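Local coordinates for protein halocarboxylic acid dehalogenase DehI (Pseudomonas putida, PDB 3BJX) that probably hydrolyses carbon-halogen bonds of 2-haloacids, as a Group I alpha-haloacid dehalogenase with an all-alpha fold, at residues T77-Q82 against R248-S253. Residues are numbered along the deposited sequence; the frame is centred on the assembly and turned at random.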
loop_
_atom_site.group_PDB
_atom_site.type_symbol
_atom_site.label_atom_id
_atom_site.label_comp_id
_atom_site.label_asym_id
_atom_site.label_seq_id
_atom_site.Cartn_x
_atom_site.Cartn_y
_atom_site.Cartn_z
ATOM N N THR A 77 11.600 -15.892 18.844
ATOM C CA THR A 77 12.338 -15.306 19.928
ATOM C C THR A 77 11.361 -14.627 20.879
ATOM O O THR A 77 10.287 -14.170 20.453
ATOM C CB THR A 77 13.412 -14.298 19.423
ATOM O OG1 THR A 77 12.781 -13.139 18.873
ATOM C CG2 THR A 77 14.312 -14.932 18.365
ATOM N N ARG A 78 11.715 -14.606 22.167
ATOM C CA ARG A 78 11.038 -13.791 23.147
ATOM C C ARG A 78 10.927 -12.339 22.661
ATOM O O ARG A 78 9.899 -11.702 22.864
ATOM C CB ARG A 78 11.761 -13.876 24.497
ATOM C CG ARG A 78 11.295 -12.891 25.589
ATOM C CD ARG A 78 9.874 -13.153 26.108
ATOM N NE ARG A 78 9.754 -14.515 26.622
ATOM C CZ ARG A 78 8.633 -15.229 26.643
ATOM N NH1 ARG A 78 7.513 -14.724 26.170
ATOM N NH2 ARG A 78 8.656 -16.469 27.116
ATOM N N TYR A 79 11.983 -11.828 22.026
ATOM C CA TYR A 79 11.954 -10.509 21.402
ATOM C C TYR A 79 10.729 -10.358 20.510
ATOM O O TYR A 79 9.937 -9.441 20.721
ATOM C CB TYR A 79 13.246 -10.198 20.613
ATOM C CG TYR A 79 13.253 -8.805 19.977
ATOM C CD1 TYR A 79 14.063 -7.792 20.472
ATOM C CD2 TYR A 79 12.425 -8.505 18.878
ATOM C CE1 TYR A 79 14.061 -6.490 19.880
ATOM C CE2 TYR A 79 12.417 -7.232 18.282
ATOM C CZ TYR A 79 13.235 -6.232 18.789
ATOM O OH TYR A 79 13.216 -4.989 18.206
ATOM N N ALA A 80 10.554 -11.260 19.544
ATOM C CA ALA A 80 9.428 -11.169 18.627
ATOM C C ALA A 80 8.072 -11.229 19.348
ATOM O O ALA A 80 7.120 -10.551 18.942
ATOM C CB ALA A 80 9.516 -12.215 17.554
ATOM N N GLU A 81 7.988 -12.028 20.408
ATOM C CA GLU A 81 6.754 -12.160 21.196
ATOM C C GLU A 81 6.436 -10.868 21.965
ATOM O O GLU A 81 5.301 -10.393 21.961
ATOM C CB GLU A 81 6.841 -13.374 22.129
ATOM C CG GLU A 81 5.534 -13.761 22.815
ATOM C CD GLU A 81 4.557 -14.480 21.915
ATOM O OE1 GLU A 81 4.994 -15.116 20.919
ATOM O OE2 GLU A 81 3.336 -14.411 22.216
ATOM N N GLN A 82 7.464 -10.284 22.573
ATOM C CA GLN A 82 7.357 -9.011 23.272
ATOM C C GLN A 82 6.997 -7.870 22.311
ATOM O O GLN A 82 6.195 -7.000 22.650
ATOM C CB GLN A 82 8.666 -8.707 24.033
ATOM C CG GLN A 82 8.471 -7.991 25.366
ATOM C CD GLN A 82 7.552 -8.765 26.320
ATOM O OE1 GLN A 82 7.555 -10.004 26.340
ATOM N NE2 GLN A 82 6.753 -8.038 27.102
ATOM N N ARG A 248 13.824 -3.854 12.794
ATOM C CA ARG A 248 15.223 -3.405 12.771
ATOM C C ARG A 248 16.018 -3.952 13.933
ATOM O O ARG A 248 17.189 -4.286 13.771
ATOM C CB ARG A 248 15.335 -1.889 12.881
ATOM C CG ARG A 248 14.904 -1.153 11.694
ATOM C CD ARG A 248 16.031 -0.774 10.737
ATOM N NE ARG A 248 15.412 0.113 9.747
ATOM C CZ ARG A 248 14.720 -0.286 8.683
ATOM N NH1 ARG A 248 14.597 -1.568 8.374
ATOM N NH2 ARG A 248 14.157 0.618 7.913
ATOM N N GLY A 249 15.363 -4.003 15.099
ATOM C CA GLY A 249 15.969 -4.413 16.365
ATOM C C GLY A 249 15.922 -5.911 16.567
ATOM O O GLY A 249 16.345 -6.421 17.603
ATOM N N LEU A 250 15.420 -6.641 15.581
ATOM C CA LEU A 250 15.353 -8.091 15.720
ATOM C C LEU A 250 16.763 -8.656 15.943
ATOM O O LEU A 250 17.743 -8.112 15.408
ATOM C CB LEU A 250 14.713 -8.732 14.492
ATOM C CG LEU A 250 13.209 -8.994 14.507
ATOM C CD1 LEU A 250 12.729 -9.383 13.124
ATOM C CD2 LEU A 250 12.860 -10.113 15.497
ATOM N N PRO A 251 16.877 -9.718 16.772
ATOM C CA PRO A 251 18.131 -10.467 16.787
ATOM C C PRO A 251 18.181 -11.396 15.566
ATOM O O PRO A 251 17.127 -11.871 15.094
ATOM C CB PRO A 251 18.026 -11.290 18.082
ATOM C CG PRO A 251 16.575 -11.468 18.305
ATOM C CD PRO A 251 15.889 -10.263 17.728
ATOM N N GLY A 252 19.380 -11.648 15.054
ATOM C CA GLY A 252 19.536 -12.490 13.879
ATOM C C GLY A 252 19.057 -11.796 12.622
ATOM O O GLY A 252 19.136 -10.577 12.506
ATOM N N SER A 253 18.555 -12.587 11.681
ATOM C CA SER A 253 18.095 -12.091 10.391
ATOM C C SER A 253 16.681 -12.580 10.119
ATOM O O SER A 253 16.241 -13.609 10.652
ATOM C CB SER A 253 19.025 -12.572 9.274
ATOM O OG SER A 253 20.347 -12.121 9.511
#
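L250 CA and P251 CD lie over one face of the Y79 ring in a pair of CH-pi contacts that join the N-terminal turn of helix 78-90 to the loop leaving helix 230-248 in this all-alpha dehalogenase. L250 CA is 4.3 Å from the ring centroid and displaced toward the rim, and P251 CD is 4.2 Å from the centroid. L250 also sends its CD2 branch to Y79 CD2 at 3.8 Å, while G249 O approaches the ring obliquely, 3.2 Å from Y79 CE1. With CG anti to the backbone N (chi1 -179°), the tyrosine leaves the helix toward the loop, and its hydroxyl bonds to L246 O in the last turn of helix 230-248. Cutting the side chain of Y79 back to an alanine is likely to take the aromatic cover from L250 CA and P251 CD and leave L246 O without its hydroxyl partner. Just before helix 78-90, T77 is its N-cap. Its CG2 rests 4.1 Å from P251 CG, so the capping residue packs on the same proline as the tyrosine. T77 OG1, set between the backbone N and the carbonyl carbon (chi1 69°), accepts from A80 N at 3.0 Å, with an N-H...O angle of 163°, and also bonds to A74 O.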